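Local coordinates for purine nucleoside phosphorylase YlmD (Geobacillus stearothermophilus, PDB 6T1B), which catalyses the phosphorolysis of adenosine, inosine and S-methyl-5'-thioadenosine and also deaminates adenosine, using a catalytic zinc ion, at residues Thr112-Ala124 / Thr261-Glu273. Numbering follows the deposited sequence.
Sequences TDEAGVLLALCFA and TGRMLAFIGRREE. With NOS (inosine), chain B.
Leu119 and Ile268, Leu121 and Ala266, and Phe123 and Met264 each exchange two backbone hydrogen bonds, which join strands 118-123 and 264-269 as antiparallel neighbours. The ladder has an outlying rung in the loops, where Gly116 N donates to Arg270 O at 2.7 Å, almost straight at 177°. Each of two waters accepts a hydrogen bond, water 1 from Arg270 N and water 2 from Arg270 NE, and both waters lie close to Glu114 O. Ala115 lies over one face of the Arg270 guanidinium.

At the other end the pair forms one part of the inosine pocket. Arg263 NE donates to inosine O4' at 3.0 Å, and this ribose ring oxygen sits at the guanidinium edge, in its plane. Arg263 CB and CG rest on Cys122 CB, and the bend at chi2 (-70°) carries CD and the guanidinium on to Ala124 CB and O4'. Its NH1 donates to Gly262 O from above the carbonyl plane, which helps fix the guanidinium. An alanine in place of Arg263 would probably leave inosine O4' without this donor and open a gap beside Ala124 CB, where CD and NH1 had packed. Inosine O5' donates to Cys122 O, and Cys122 SG lies 3.6 Å from the base atom C6. Leu47 N is a further hydrogen-bond partner of the nucleoside.

Packing follows the two sheet faces. On one, Ala266 CB meets Phe123 CE2 at 3.5 Å, and Leu119 and Ile268 lie side by side, CD1 to CG2. The Phe123 ring also meets His143, a ligand of the catalytic zinc. On the other face, both methyls of Leu265 touch Ala120 CB, and helix 53-67 packs on Leu265 and Phe267. At the edge of this cluster Leu118 CD2 reaches Phe267 CB at 3.9 Å.

Strands 25-29 and 74-75 flank the pair. This is an antiparallel pair inside a mixed sheet in an enzyme of the YfiH/LACC1 family, with one end forming part of the inosine pocket beside the catalytic zinc.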
loop_
_atom_site.group_PDB
_atom_site.type_symbol
_atom_site.label_atom_id
_atom_site.label_comp_id
_atom_site.label_asym_id
_atom_site.label_seq_id
_atom_site.Cartn_x
_atom_site.Cartn_y
_atom_site.Cartn_z
ATOM N N THR A 112 -4.427 7.105 -10.934
ATOM C CA THR A 112 -4.217 7.939 -12.105
ATOM C C THR A 112 -4.370 7.102 -13.365
ATOM O O THR A 112 -4.070 5.899 -13.374
ATOM C CB THR A 112 -2.832 8.598 -12.079
ATOM O OG1 THR A 112 -2.682 9.521 -13.159
ATOM C CG2 THR A 112 -1.716 7.559 -12.167
ATOM N N ASP A 113 -4.812 7.752 -14.428
ATOM C CA ASP A 113 -4.833 7.128 -15.740
ATOM C C ASP A 113 -3.765 7.694 -16.671
ATOM O O ASP A 113 -3.758 7.396 -17.860
ATOM C CB ASP A 113 -6.235 7.163 -16.363
ATOM C CG ASP A 113 -6.705 8.560 -16.696
ATOM O OD1 ASP A 113 -5.950 9.509 -16.471
ATOM O OD2 ASP A 113 -7.850 8.703 -17.186
ATOM N N GLU A 114 -2.807 8.444 -16.126
ATOM C CA GLU A 114 -1.742 9.037 -16.915
ATOM C C GLU A 114 -0.431 8.312 -16.667
ATOM O O GLU A 114 -0.189 7.808 -15.571
ATOM C CB GLU A 114 -1.579 10.527 -16.576
ATOM C CG GLU A 114 -2.848 11.321 -16.805
ATOM C CD GLU A 114 -2.698 12.815 -16.638
ATOM O OE1 GLU A 114 -3.721 13.508 -16.815
ATOM O OE2 GLU A 114 -1.589 13.305 -16.336
ATOM N N ALA A 115 0.413 8.261 -17.694
ATOM C CA ALA A 115 1.781 7.802 -17.510
ATOM C C ALA A 115 2.652 8.928 -16.952
ATOM O O ALA A 115 2.294 10.110 -16.989
ATOM C CB ALA A 115 2.368 7.294 -18.823
ATOM N N GLY A 116 3.822 8.551 -16.446
ATOM C CA GLY A 116 4.741 9.553 -15.935
ATOM C C GLY A 116 4.440 10.044 -14.539
ATOM O O GLY A 116 5.009 11.050 -14.109
ATOM N N VAL A 117 3.606 9.337 -13.788
ATOM C CA VAL A 117 3.155 9.742 -12.464
ATOM C C VAL A 117 3.338 8.538 -11.550
ATOM O O VAL A 117 2.671 7.515 -11.734
ATOM C CB VAL A 117 1.673 10.170 -12.496
ATOM C CG1 VAL A 117 1.185 10.498 -11.111
ATOM C CG2 VAL A 117 1.504 11.337 -13.437
ATOM N N LEU A 118 4.219 8.644 -10.564
ATOM C CA LEU A 118 4.474 7.542 -9.647
ATOM C C LEU A 118 3.687 7.761 -8.371
ATOM O O LEU A 118 4.012 8.643 -7.580
ATOM C CB LEU A 118 5.969 7.392 -9.348
ATOM C CG LEU A 118 6.310 6.061 -8.671
ATOM C CD1 LEU A 118 6.244 4.889 -9.639
ATOM C CD2 LEU A 118 7.663 6.113 -7.961
ATOM N N LEU A 119 2.656 6.948 -8.137
ATOM C CA LEU A 119 1.930 7.001 -6.882
ATOM C C LEU A 119 2.823 6.381 -5.824
ATOM O O LEU A 119 3.393 5.301 -6.047
ATOM C CB LEU A 119 0.627 6.212 -6.992
ATOM C CG LEU A 119 -0.233 6.609 -8.207
ATOM C CD1 LEU A 119 -1.488 5.745 -8.202
ATOM C CD2 LEU A 119 -0.573 8.047 -8.245
ATOM N N ALA A 120 2.924 7.011 -4.660
ATOM C CA ALA A 120 3.916 6.611 -3.672
ATOM C C ALA A 120 3.321 6.781 -2.281
ATOM O O ALA A 120 3.055 7.911 -1.847
ATOM C CB ALA A 120 5.178 7.456 -3.860
ATOM N N LEU A 121 3.133 5.656 -1.570
ATOM C CA LEU A 121 2.546 5.634 -0.238
ATOM C C LEU A 121 3.460 4.861 0.725
ATOM O O LEU A 121 4.169 3.936 0.308
ATOM C CB LEU A 121 1.137 5.013 -0.249
ATOM C CG LEU A 121 -0.007 5.932 -0.684
ATOM C CD1 LEU A 121 -0.100 6.308 -2.153
ATOM C CD2 LEU A 121 -1.340 5.315 -0.237
ATOM N N CYS A 122 3.428 5.252 1.998
ATOM C CA CYS A 122 4.315 4.702 3.004
ATOM C C CYS A 122 3.637 3.641 3.847
ATOM O O CYS A 122 2.447 3.783 4.174
ATOM C CB CYS A 122 4.769 5.826 3.928
ATOM S SG CYS A 122 5.996 6.932 3.205
ATOM N N PHE A 123 4.411 2.618 4.247
ATOM C CA PHE A 123 3.878 1.454 4.931
ATOM C C PHE A 123 4.876 0.906 5.939
ATOM O O PHE A 123 6.083 0.880 5.686
ATOM C CB PHE A 123 3.576 0.338 3.926
ATOM C CG PHE A 123 2.430 0.664 3.063
ATOM C CD1 PHE A 123 1.148 0.362 3.477
ATOM C CD2 PHE A 123 2.607 1.371 1.898
ATOM C CE1 PHE A 123 0.053 0.718 2.709
ATOM C CE2 PHE A 123 1.506 1.734 1.128
ATOM C CZ PHE A 123 0.236 1.413 1.544
ATOM N N ALA A 124 4.363 0.367 7.056
ATOM C CA ALA A 124 5.151 -0.443 7.978
ATOM C C ALA A 124 4.231 -1.316 8.837
ATOM O O ALA A 124 4.279 -1.281 10.059
ATOM C CB ALA A 124 6.050 0.421 8.848
ATOM N N THR A 261 9.990 3.600 14.055
ATOM C CA THR A 261 10.594 2.861 12.963
ATOM C C THR A 261 10.401 3.643 11.671
ATOM O O THR A 261 9.707 4.668 11.624
ATOM C CB THR A 261 10.013 1.442 12.884
ATOM O OG1 THR A 261 10.860 0.640 12.042
ATOM C CG2 THR A 261 8.578 1.440 12.411
ATOM N N GLY A 262 11.035 3.128 10.613
ATOM C CA GLY A 262 10.928 3.730 9.307
ATOM C C GLY A 262 9.655 3.306 8.591
ATOM O O GLY A 262 8.769 2.624 9.120
ATOM N N ARG A 263 9.573 3.745 7.347
ATOM C CA ARG A 263 8.529 3.338 6.431
ATOM C C ARG A 263 9.113 2.863 5.107
ATOM O O ARG A 263 10.048 3.471 4.565
ATOM C CB ARG A 263 7.586 4.503 6.126
ATOM C CG ARG A 263 6.879 5.082 7.327
ATOM C CD ARG A 263 5.851 4.112 7.870
ATOM N NE ARG A 263 5.109 4.665 8.995
ATOM C CZ ARG A 263 5.415 4.458 10.270
ATOM N NH1 ARG A 263 6.452 3.709 10.611
ATOM N NH2 ARG A 263 4.681 5.009 11.233
ATOM N N MET A 264 8.557 1.764 4.613
ATOM C CA MET A 264 8.786 1.380 3.236
ATOM C C MET A 264 7.882 2.226 2.334
ATOM O O MET A 264 6.877 2.772 2.780
ATOM C CB MET A 264 8.426 -0.079 3.017
ATOM C CG MET A 264 9.265 -1.107 3.763
ATOM S SD MET A 264 8.781 -1.446 5.462
ATOM C CE MET A 264 7.247 -2.356 5.232
ATOM N N LEU A 265 8.246 2.319 1.059
ATOM C CA LEU A 265 7.401 2.971 0.072
ATOM C C LEU A 265 6.836 1.891 -0.844
ATOM O O LEU A 265 7.602 1.094 -1.408
ATOM C CB LEU A 265 8.201 3.926 -0.796
ATOM C CG LEU A 265 7.402 4.945 -1.593
ATOM C CD1 LEU A 265 6.939 6.065 -0.641
ATOM C CD2 LEU A 265 8.182 5.465 -2.770
ATOM N N ALA A 266 5.523 1.876 -0.976
ATOM C CA ALA A 266 4.841 1.167 -2.052
ATOM C C ALA A 266 4.647 2.156 -3.187
ATOM O O ALA A 266 4.347 3.335 -2.960
ATOM C CB ALA A 266 3.472 0.681 -1.591
ATOM N N PHE A 267 4.821 1.678 -4.411
ATOM C CA PHE A 267 4.759 2.592 -5.536
ATOM C C PHE A 267 4.160 1.887 -6.735
ATOM O O PHE A 267 4.290 0.664 -6.895
ATOM C CB PHE A 267 6.133 3.172 -5.881
ATOM C CG PHE A 267 7.198 2.128 -6.047
ATOM C CD1 PHE A 267 7.431 1.527 -7.273
ATOM C CD2 PHE A 267 7.962 1.726 -4.959
ATOM C CE1 PHE A 267 8.410 0.561 -7.407
ATOM C CE2 PHE A 267 8.940 0.767 -5.109
ATOM C CZ PHE A 267 9.146 0.168 -6.319
ATOM N N ILE A 268 3.458 2.657 -7.551
ATOM C CA ILE A 268 3.001 2.164 -8.849
ATOM C C ILE A 268 2.877 3.334 -9.816
ATOM O O ILE A 268 2.370 4.409 -9.470
ATOM C CB ILE A 268 1.690 1.361 -8.717
ATOM C CG1 ILE A 268 1.296 0.699 -10.043
ATOM C CG2 ILE A 268 0.527 2.235 -8.216
ATOM C CD1 ILE A 268 0.186 -0.352 -9.902
ATOM N N GLY A 269 3.292 3.098 -11.056
ATOM C CA GLY A 269 3.195 4.097 -12.107
ATOM C C GLY A 269 3.507 3.458 -13.442
ATOM O O GLY A 269 3.963 2.310 -13.499
ATOM N N ARG A 270 3.257 4.200 -14.503
ATOM C CA ARG A 270 3.595 3.764 -15.849
ATOM C C ARG A 270 4.597 4.724 -16.451
ATOM O O ARG A 270 4.494 5.935 -16.267
ATOM C CB ARG A 270 2.339 3.667 -16.703
ATOM C CG ARG A 270 1.444 2.547 -16.231
ATOM C CD ARG A 270 0.269 2.301 -17.141
ATOM N NE ARG A 270 -0.586 3.474 -17.275
ATOM C CZ ARG A 270 -0.669 4.226 -18.369
ATOM N NH1 ARG A 270 0.057 3.928 -19.441
ATOM N NH2 ARG A 270 -1.488 5.268 -18.409
ATOM N N ARG A 271 5.570 4.169 -17.167
ATOM C CA ARG A 271 6.592 4.994 -17.788
ATOM C C ARG A 271 6.037 5.712 -19.009
ATOM O O ARG A 271 5.257 5.150 -19.781
ATOM C CB ARG A 271 7.767 4.125 -18.223
ATOM C CG ARG A 271 8.451 3.400 -17.101
ATOM C CD ARG A 271 9.776 2.787 -17.590
ATOM N NE ARG A 271 10.369 2.004 -16.519
ATOM C CZ ARG A 271 11.046 2.524 -15.495
ATOM N NH1 ARG A 271 11.249 3.829 -15.433
ATOM N NH2 ARG A 271 11.543 1.732 -14.557
ATOM N N GLU A 272 6.489 6.954 -19.192
ATOM C CA GLU A 272 6.206 7.772 -20.363
ATOM C C GLU A 272 7.345 7.568 -21.355
ATOM O O GLU A 272 8.514 7.786 -21.010
ATOM C CB GLU A 272 6.176 9.228 -19.908
ATOM C CG GLU A 272 5.112 10.096 -20.520
ATOM C CD GLU A 272 4.974 11.412 -19.776
ATOM O OE1 GLU A 272 5.830 11.694 -18.902
ATOM O OE2 GLU A 272 4.010 12.158 -20.048
ATOM N N GLU A 273 7.015 7.157 -22.578
ATOM C CA GLU A 273 8.034 6.904 -23.600
ATOM C C GLU A 273 8.569 8.217 -24.200
ATOM O O GLU A 273 9.763 8.354 -24.479
ATOM C CB GLU A 273 7.491 6.028 -24.739
ATOM C CG GLU A 273 6.758 4.747 -24.319
ATOM C CD GLU A 273 7.493 3.943 -23.254
ATOM O OE1 GLU A 273 6.816 3.220 -22.493
ATOM O OE2 GLU A 273 8.732 4.039 -23.173
HETATM N N9 NOS B . 3.840 8.529 7.934
HETATM C C4 NOS B . 3.694 8.878 6.643
HETATM N N3 NOS B . 2.568 8.790 5.683
HETATM C C2 NOS B . 2.734 9.307 4.354
HETATM N N1 NOS B . 3.968 9.906 3.932
HETATM C C6 NOS B . 5.074 10.015 4.805
HETATM O O6 NOS B . 6.084 10.515 4.388
HETATM C C5 NOS B . 4.871 9.452 6.226
HETATM N N7 NOS B . 5.702 9.387 7.219
HETATM C C8 NOS B . 5.096 8.841 8.270
HETATM C "C5'" NOS B . 1.369 5.153 6.937
HETATM O "O5'" NOS B . 1.466 3.742 7.114
HETATM C "C4'" NOS B . 1.534 5.876 8.250
HETATM O "O4'" NOS B . 2.846 6.480 8.274
HETATM C "C1'" NOS B . 2.751 7.838 8.650
HETATM C "C2'" NOS B . 1.326 8.278 8.331
HETATM O "O2'" NOS B . 0.920 9.321 9.207
HETATM C "C3'" NOS B . 0.526 6.990 8.534
HETATM O "O3'" NOS B . 0.101 6.901 9.905
HETATM O O HOH W 1 1.957 6.753 -14.166
HETATM O O HOH W 2 -1.495 5.172 -15.098
#